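Local atomic coordinates of periplasmic solute binding protein (Pectobacterium atrosepticum, PDB entry 4RY1), a protein that probably binds a sugar in the periplasm and passes it to an ABC-type transporter for import. Residues L159-G164 with V168-T173; L172-S177 with G245-D250; K210-V213 with V217-D220. All blocks are in the same frame, centred on the assembly; numbering follows the deposited sequence.

Interaction 1. Residues L159-G164 with V168-T173; sequences LGVAQG and VLDILT
From the first turn of helix 169-183, Asp170 meets Ala162 because its CG is turned between its own backbone N and carbonyl carbon (chi1 59°), which holds its carboxylate against the backbone of 159-164. Val161, with CG1 anti to its N (chi1 177°), sets one methyl beside Val168 and the other beside Ile171. The N-H of Ala162 points almost straight at Asp170 OD2, 2.8 Å from N to OD2, although it arrives from above the carboxylate plane. One water donates to both OD2 and Gly160 O. A second donates to Asp170 OD1, 2.7 Å away, and accepts from Gln163 N. Both carboxylate oxygens are thus engaged, and the buried group is tied to the backbone at Gly160, Ala162 and Gln163; Arg118 of strand 107-123 also touches its side chain. Apolar contacts flank this polar centre: Val161 CG1 lies 3.9 Å from Val168 CG1, while Val161 CG2 packs on Ile171 CG1 at about a right angle, 4.2 Å away. Val168 CG2 rests on Gly164 O at 3.6 Å. The whole is a type I beta turn, Val161 to Gly164, fastened by an aspartate to the start of the helix whose N-cap position is Val168.

Interaction 2. Residues L172-S177 with G245-D250; sequences LTLGRS and GMYLWD. With GOL (glycerol), chain E.
Tyr247 reaches from strand 245-249 to Leu174 and its neighbours on helix 172-177; the two axes approach to 9.9 Å and lie at 83°. From CB, the chain leaves with CG anti to the backbone N (chi1 -179°), which sends the ring toward the helix. At CG the ring already meets Leu174 CD1, a methyl 3.6 Å from the ring centroid and only 5° off the normal, a CH-pi contact centred over one face. Further out, CD2 runs beside Leu174 CB, 3.9 Å away, and CE2 comes within 3.5 Å of Leu174 N while also meeting CG2 of Thr173. On the other branch CD1 and CE1, and then CZ where the branches rejoin, stay in touch with Leu174 CD1. At the tip, Tyr247 OH donates to glycerol O3, 2.7 Å away and near the ring plane. Glycerol O3 in turn donates to Ser177 OG at 2.8 Å, a hydroxyl also hydrogen-bonded to Gly281 O. Glycerol, probably from the crystallisation liquor, has another bond to Ile272 O. Tyr247 and Ser177 thus share no direct hydrogen bond; their polar link runs through one glycerol hydroxyl, and the pair could suit a polyol-like ligand.

Interaction 3. Residues K210-V213 with V217-D220; sequences KKLV and VIPD
Leu212 O receives the N-H groups of both Val217 and Ile218, closing the C-terminal turn of helix 199-214 onto the short loop that joins it to the next helix, 221-225. Among the hydrogen bonds, the one from Val217 N is the shorter, 2.9 Å to Leu212 O; it spans five residues at the C-terminal end of the helix and is bent, with an N-H...O angle of 144°. The second, from Ile218 N to the same oxygen, is weak and long at 3.4 Å. A water adds a third link by donating to Val213 O and to Ile218 O, so two carbonyls near the turn share one bridge. At the other end of the connection, Asp220 stands at the N-cap of helix 221-225, where its OD1 accepts from Tyr223 N.

Apolar contacts accompany these bonds. Leu212 CD2 lies obliquely against Val217 CG1, 3.9 Å away, and both residues also pack on Leu141 and Phe142 of helix 138-152. The side chain of Ile218 begins with CG1 between its backbone N and carbonyl carbon (chi1 70°) and then extends (chi2 179°), which brings CD1 to Leu212 CB, 3.9 Å away. Its CG1 meets Val213 CG2 at 4.0 Å, the two side chains crossing at about a right angle. Val213 uses its two methyls separately: CG2 faces Ile218, whereas CG1 faces the aliphatic part of the capping aspartate, with Val213 CG1 and Asp220 CB 3.8 Å apart.

Interactions 1 and 2, with centres 7 Å apart, share Leu172 and Thr173 on helix 169-183, and interaction 2 takes up that helix where interaction 1 leaves it. They also meet where Gly160 N lies 2.8 Å from Gly245 O, a probable hydrogen bond to a strand of the mixed sheet. Interaction 3 follows interaction 1 along the chain, between the two segments of interaction 2. Its centre is 11 Å from that of interaction 1, which it touches through a probable hydrogen bond from Leu159 N to Val217 O (3.1 Å) and packing of Ile171 on Leu212. Interactions 1 and 2 set helix 169-183 against loop 159-164 and strand 245-249; interaction 3 joins the end of helix 199-214 to its following loop.

Interaction 1. Residues L159-G164 with V168-T173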
loop_
_atom_site.group_PDB
_atom_site.type_symbol
_atom_site.label_atom_id
_atom_site.label_comp_id
_atom_site.label_asym_id
_atom_site.label_seq_id
_atom_site.Cartn_x
_atom_site.Cartn_y
_atom_site.Cartn_z
ATOM N N LEU A 159 -14.646 8.386 -8.016
ATOM C CA LEU A 159 -13.331 7.909 -7.588
ATOM C C LEU A 159 -12.249 8.951 -7.864
ATOM O O LEU A 159 -12.231 9.558 -8.937
ATOM C CB LEU A 159 -13.035 6.621 -8.364
ATOM C CG LEU A 159 -11.744 5.848 -8.132
ATOM C CD1 LEU A 159 -11.674 5.410 -6.687
ATOM C CD2 LEU A 159 -11.617 4.663 -9.092
ATOM N N GLY A 160 -11.348 9.146 -6.896
ATOM C CA GLY A 160 -10.164 9.980 -7.093
ATOM C C GLY A 160 -8.935 9.140 -7.377
ATOM O O GLY A 160 -8.990 7.926 -7.578
ATOM N N VAL A 161 -7.813 9.840 -7.437
ATOM C CA VAL A 161 -6.517 9.276 -7.698
ATOM C C VAL A 161 -5.682 9.689 -6.499
ATOM O O VAL A 161 -5.491 10.877 -6.248
ATOM C CB VAL A 161 -5.928 9.820 -9.007
ATOM C CG1 VAL A 161 -4.531 9.283 -9.269
ATOM C CG2 VAL A 161 -6.843 9.460 -10.185
ATOM N N ALA A 162 -5.237 8.697 -5.733
ATOM C CA ALA A 162 -4.770 8.885 -4.364
ATOM C C ALA A 162 -3.546 9.792 -4.212
ATOM O O ALA A 162 -3.394 10.453 -3.179
ATOM C CB ALA A 162 -4.500 7.523 -3.748
ATOM N N GLN A 163 -2.679 9.798 -5.214
ATOM C CA GLN A 163 -1.483 10.658 -5.215
ATOM C C GLN A 163 -1.464 11.579 -6.441
ATOM O O GLN A 163 -0.422 12.102 -6.828
ATOM C CB GLN A 163 -0.220 9.801 -5.082
ATOM C CG GLN A 163 -0.135 9.088 -3.731
ATOM C CD GLN A 163 1.133 8.289 -3.510
ATOM O OE1 GLN A 163 2.219 8.713 -3.879
ATOM N NE2 GLN A 163 1.001 7.140 -2.857
ATOM N N GLY A 164 -2.647 11.796 -7.017
ATOM C CA GLY A 164 -2.848 12.865 -8.009
ATOM C C GLY A 164 -1.973 12.701 -9.239
ATOM O O GLY A 164 -1.979 11.653 -9.886
ATOM N N VAL A 168 0.564 7.457 -10.088
ATOM C CA VAL A 168 -0.750 6.862 -10.375
ATOM C C VAL A 168 -0.679 5.331 -10.206
ATOM O O VAL A 168 -1.300 4.550 -10.912
ATOM C CB VAL A 168 -1.339 7.319 -11.728
ATOM C CG1 VAL A 168 -2.823 6.940 -11.827
ATOM C CG2 VAL A 168 -1.145 8.829 -11.875
ATOM N N LEU A 169 0.061 4.905 -9.198
ATOM C CA LEU A 169 0.152 3.476 -8.891
ATOM C C LEU A 169 -1.211 2.892 -8.529
ATOM O O LEU A 169 -1.510 1.737 -8.846
ATOM C CB LEU A 169 1.119 3.232 -7.731
ATOM C CG LEU A 169 1.222 1.799 -7.186
ATOM C CD1 LEU A 169 1.648 0.800 -8.241
ATOM C CD2 LEU A 169 2.174 1.729 -6.009
ATOM N N ASP A 170 -2.044 3.659 -7.834
ATOM C CA ASP A 170 -3.372 3.131 -7.459
ATOM C C ASP A 170 -4.177 2.671 -8.673
ATOM O O ASP A 170 -4.737 1.576 -8.671
ATOM C CB ASP A 170 -4.206 4.088 -6.600
ATOM C CG ASP A 170 -4.483 5.431 -7.241
ATOM O OD1 ASP A 170 -3.792 5.854 -8.183
ATOM O OD2 ASP A 170 -5.397 6.089 -6.736
ATOM N N ILE A 171 -4.234 3.495 -9.715
ATOM C CA ILE A 171 -5.038 3.121 -10.891
ATOM C C ILE A 171 -4.321 2.059 -11.726
ATOM O O ILE A 171 -4.998 1.200 -12.310
ATOM C CB ILE A 171 -5.476 4.331 -11.734
ATOM C CG1 ILE A 171 -6.152 5.394 -10.859
ATOM C CG2 ILE A 171 -6.399 3.888 -12.877
ATOM C CD1 ILE A 171 -7.365 4.945 -10.079
ATOM N N LEU A 172 -2.992 2.059 -11.734
ATOM C CA LEU A 172 -2.243 0.940 -12.345
ATOM C C LEU A 172 -2.641 -0.371 -11.681
ATOM O O LEU A 172 -2.841 -1.389 -12.333
ATOM C CB LEU A 172 -0.744 1.139 -12.220
ATOM C CG LEU A 172 0.123 -0.001 -12.749
ATOM C CD1 LEU A 172 -0.065 -0.130 -14.240
ATOM C CD2 LEU A 172 1.579 0.271 -12.406
ATOM N N THR A 173 -2.752 -0.331 -10.360
ATOM C CA THR A 173 -3.057 -1.527 -9.586
ATOM C C THR A 173 -4.505 -1.935 -9.798
ATOM O O THR A 173 -4.830 -3.110 -9.882
ATOM C CB THR A 173 -2.762 -1.298 -8.093
ATOM O OG1 THR A 173 -1.398 -0.889 -7.962
ATOM C CG2 THR A 173 -3.001 -2.547 -7.307
HETATM O O HOH W 1 -8.013 5.820 -5.939
HETATM O O HOH W 2 -2.371 7.884 -7.176
#

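Interaction 2. Residues L172-S177 with G245-D250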
loop_
_atom_site.group_PDB
_atom_site.type_symbol
_atom_site.label_atom_id
_atom_site.label_comp_id
_atom_site.label_asym_id
_atom_site.label_seq_id
_atom_site.Cartn_x
_atom_site.Cartn_y
_atom_site.Cartn_z
ATOM N N LEU A 172 -2.992 2.059 -11.734
ATOM C CA LEU A 172 -2.243 0.940 -12.345
ATOM C C LEU A 172 -2.641 -0.371 -11.681
ATOM O O LEU A 172 -2.841 -1.389 -12.333
ATOM C CB LEU A 172 -0.744 1.139 -12.220
ATOM C CG LEU A 172 0.123 -0.001 -12.749
ATOM C CD1 LEU A 172 -0.065 -0.130 -14.240
ATOM C CD2 LEU A 172 1.579 0.271 -12.406
ATOM N N THR A 173 -2.752 -0.331 -10.360
ATOM C CA THR A 173 -3.057 -1.527 -9.586
ATOM C C THR A 173 -4.505 -1.935 -9.798
ATOM O O THR A 173 -4.830 -3.110 -9.882
ATOM C CB THR A 173 -2.762 -1.298 -8.093
ATOM O OG1 THR A 173 -1.398 -0.889 -7.962
ATOM C CG2 THR A 173 -3.001 -2.547 -7.307
ATOM N N LEU A 174 -5.389 -0.950 -9.892
ATOM C CA LEU A 174 -6.798 -1.211 -10.205
ATOM C C LEU A 174 -6.926 -1.935 -11.569
ATOM O O LEU A 174 -7.657 -2.922 -11.712
ATOM C CB LEU A 174 -7.595 0.090 -10.223
ATOM C CG LEU A 174 -9.123 -0.031 -10.314
ATOM C CD1 LEU A 174 -9.727 -0.622 -9.056
ATOM C CD2 LEU A 174 -9.757 1.321 -10.612
ATOM N N GLY A 175 -6.181 -1.425 -12.542
ATOM C CA GLY A 175 -6.099 -2.021 -13.883
ATOM C C GLY A 175 -5.542 -3.437 -13.799
ATOM O O GLY A 175 -6.056 -4.362 -14.426
ATOM N N ARG A 176 -4.468 -3.606 -13.032
ATOM C CA ARG A 176 -3.885 -4.940 -12.810
ATOM C C ARG A 176 -4.918 -5.919 -12.248
ATOM O O ARG A 176 -4.964 -7.097 -12.656
ATOM C CB ARG A 176 -2.695 -4.854 -11.858
ATOM C CG ARG A 176 -2.039 -6.208 -11.640
ATOM C CD ARG A 176 -1.950 -6.558 -10.187
ATOM N NE ARG A 176 -1.496 -7.916 -9.913
ATOM C CZ ARG A 176 -2.171 -8.785 -9.182
ATOM N NH1 ARG A 176 -3.301 -8.435 -8.591
ATOM N NH2 ARG A 176 -1.684 -10.006 -8.993
ATOM N N SER A 177 -5.740 -5.451 -11.309
ATOM C CA SER A 177 -6.754 -6.296 -10.681
ATOM C C SER A 177 -7.804 -6.703 -11.734
ATOM O O SER A 177 -8.182 -7.884 -11.851
ATOM C CB SER A 177 -7.394 -5.568 -9.479
ATOM O OG SER A 177 -8.257 -6.390 -8.727
ATOM N N GLY A 245 -14.522 8.577 -3.730
ATOM C CA GLY A 245 -13.943 7.265 -3.532
ATOM C C GLY A 245 -12.442 7.327 -3.645
ATOM O O GLY A 245 -11.906 8.195 -4.323
ATOM N N MET A 246 -11.791 6.350 -3.023
ATOM C CA MET A 246 -10.373 6.076 -3.242
ATOM C C MET A 246 -10.144 4.572 -3.183
ATOM O O MET A 246 -10.798 3.869 -2.413
ATOM C CB MET A 246 -9.494 6.768 -2.187
ATOM C CG MET A 246 -9.368 8.269 -2.352
ATOM S SD MET A 246 -8.416 8.913 -3.768
ATOM C CE MET A 246 -8.966 10.638 -3.601
ATOM N N TYR A 247 -9.196 4.108 -3.986
ATOM C CA TYR A 247 -8.766 2.711 -4.009
ATOM C C TYR A 247 -7.465 2.632 -3.226
ATOM O O TYR A 247 -6.385 2.759 -3.783
ATOM C CB TYR A 247 -8.576 2.243 -5.460
ATOM C CG TYR A 247 -8.164 0.818 -5.686
ATOM C CD1 TYR A 247 -8.968 -0.245 -5.294
ATOM C CD2 TYR A 247 -6.996 0.523 -6.380
ATOM C CE1 TYR A 247 -8.599 -1.558 -5.568
ATOM C CE2 TYR A 247 -6.632 -0.785 -6.657
ATOM C CZ TYR A 247 -7.440 -1.821 -6.262
ATOM O OH TYR A 247 -7.040 -3.118 -6.553
ATOM N N LEU A 248 -7.583 2.403 -1.926
ATOM C CA LEU A 248 -6.452 2.528 -0.997
ATOM C C LEU A 248 -6.015 1.189 -0.471
ATOM O O LEU A 248 -6.832 0.286 -0.296
ATOM C CB LEU A 248 -6.864 3.359 0.220
ATOM C CG LEU A 248 -7.294 4.783 -0.061
ATOM C CD1 LEU A 248 -7.814 5.433 1.219
ATOM C CD2 LEU A 248 -6.171 5.595 -0.688
ATOM N N TRP A 249 -4.737 1.084 -0.106
ATOM C CA TRP A 249 -4.346 0.038 0.841
ATOM C C TRP A 249 -5.126 0.301 2.138
ATOM O O TRP A 249 -5.205 1.453 2.583
ATOM C CB TRP A 249 -2.853 0.077 1.138
ATOM C CG TRP A 249 -1.972 -0.262 -0.002
ATOM C CD1 TRP A 249 -1.081 0.567 -0.625
ATOM C CD2 TRP A 249 -1.861 -1.539 -0.653
ATOM N NE1 TRP A 249 -0.429 -0.127 -1.614
ATOM C CE2 TRP A 249 -0.893 -1.410 -1.652
ATOM C CE3 TRP A 249 -2.482 -2.791 -0.472
ATOM C CZ2 TRP A 249 -0.539 -2.475 -2.492
ATOM C CZ3 TRP A 249 -2.129 -3.846 -1.300
ATOM C CH2 TRP A 249 -1.161 -3.681 -2.294
ATOM N N ASP A 250 -5.645 -0.734 2.798
ATOM C CA ASP A 250 -6.382 -0.454 4.046
ATOM C C ASP A 250 -5.487 0.206 5.113
ATOM O O ASP A 250 -5.978 0.927 5.977
ATOM C CB ASP A 250 -7.222 -1.638 4.574
ATOM C CG ASP A 250 -6.433 -2.913 4.758
ATOM O OD1 ASP A 250 -5.443 -2.885 5.525
ATOM O OD2 ASP A 250 -6.822 -3.957 4.171
HETATM C C1 GOL E . -11.841 -3.322 -6.650
HETATM O O1 GOL E . -12.978 -3.176 -5.782
HETATM C C2 GOL E . -11.376 -4.737 -7.048
HETATM O O2 GOL E . -12.414 -5.690 -6.951
HETATM C C3 GOL E . -10.330 -5.367 -6.141
HETATM O O3 GOL E . -9.052 -4.890 -6.557
#

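Interaction 3. Residues K210-V213 with V217-D220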
loop_
_atom_site.group_PDB
_atom_site.type_symbol
_atom_site.label_atom_id
_atom_site.label_comp_id
_atom_site.label_asym_id
_atom_site.label_seq_id
_atom_site.Cartn_x
_atom_site.Cartn_y
_atom_site.Cartn_z
ATOM N N LYS A 210 -8.276 5.200 -20.047
ATOM C CA LYS A 210 -8.913 6.182 -20.908
ATOM C C LYS A 210 -10.421 6.109 -20.672
ATOM O O LYS A 210 -11.107 7.130 -20.597
ATOM C CB LYS A 210 -8.523 5.915 -22.362
ATOM C CG LYS A 210 -8.800 7.060 -23.326
ATOM C CD LYS A 210 -8.802 6.586 -24.773
ATOM C CE LYS A 210 -8.907 7.743 -25.757
ATOM N NZ LYS A 210 -10.234 8.428 -25.765
ATOM N N LYS A 211 -10.936 4.898 -20.500
ATOM C CA LYS A 211 -12.358 4.725 -20.197
ATOM C C LYS A 211 -12.775 5.332 -18.860
ATOM O O LYS A 211 -13.829 5.909 -18.740
ATOM C CB LYS A 211 -12.779 3.254 -20.241
ATOM C CG LYS A 211 -14.298 3.117 -20.301
ATOM C CD LYS A 211 -14.728 1.696 -20.600
ATOM C CE LYS A 211 -16.238 1.601 -20.739
ATOM N NZ LYS A 211 -16.665 0.199 -20.984
ATOM N N LEU A 212 -11.944 5.174 -17.842
ATOM C CA LEU A 212 -12.243 5.769 -16.545
ATOM C C LEU A 212 -12.382 7.292 -16.667
ATOM O O LEU A 212 -13.304 7.887 -16.115
ATOM C CB LEU A 212 -11.144 5.408 -15.538
ATOM C CG LEU A 212 -11.079 3.945 -15.074
ATOM C CD1 LEU A 212 -9.797 3.702 -14.305
ATOM C CD2 LEU A 212 -12.261 3.595 -14.197
ATOM N N VAL A 213 -11.453 7.890 -17.410
ATOM C CA VAL A 213 -11.473 9.330 -17.645
ATOM C C VAL A 213 -12.662 9.762 -18.518
ATOM O O VAL A 213 -13.450 10.646 -18.138
ATOM C CB VAL A 213 -10.155 9.826 -18.245
ATOM C CG1 VAL A 213 -10.277 11.274 -18.672
ATOM C CG2 VAL A 213 -9.053 9.704 -17.201
ATOM N N VAL A 217 -15.428 8.723 -14.384
ATOM C CA VAL A 217 -15.259 7.958 -13.139
ATOM C C VAL A 217 -14.183 8.588 -12.258
ATOM O O VAL A 217 -14.364 8.746 -11.063
ATOM C CB VAL A 217 -14.942 6.477 -13.398
ATOM C CG1 VAL A 217 -14.742 5.748 -12.074
ATOM C CG2 VAL A 217 -16.098 5.833 -14.132
ATOM N N ILE A 218 -13.063 8.918 -12.881
ATOM C CA ILE A 218 -11.968 9.623 -12.225
ATOM C C ILE A 218 -11.650 10.912 -12.969
ATOM O O ILE A 218 -11.868 11.001 -14.169
ATOM C CB ILE A 218 -10.674 8.774 -12.162
ATOM C CG1 ILE A 218 -10.045 8.588 -13.543
ATOM C CG2 ILE A 218 -10.924 7.444 -11.443
ATOM C CD1 ILE A 218 -8.773 7.776 -13.524
ATOM N N PRO A 219 -11.109 11.919 -12.271
ATOM C CA PRO A 219 -10.582 13.074 -12.993
ATOM C C PRO A 219 -9.296 12.752 -13.720
ATOM O O PRO A 219 -8.595 11.807 -13.359
ATOM C CB PRO A 219 -10.274 14.089 -11.890
ATOM C CG PRO A 219 -10.952 13.572 -10.663
ATOM C CD PRO A 219 -10.905 12.070 -10.825
ATOM N N ASP A 220 -8.981 13.559 -14.721
ATOM C CA ASP A 220 -7.768 13.366 -15.505
ATOM C C ASP A 220 -6.548 13.998 -14.845
ATOM O O ASP A 220 -6.638 14.580 -13.761
ATOM C CB ASP A 220 -7.986 13.828 -16.957
ATOM C CG ASP A 220 -8.051 15.330 -17.112
ATOM O OD1 ASP A 220 -7.842 16.071 -16.134
ATOM O OD2 ASP A 220 -8.333 15.767 -18.242
HETATM O O HOH W 3 -13.007 12.522 -16.185
#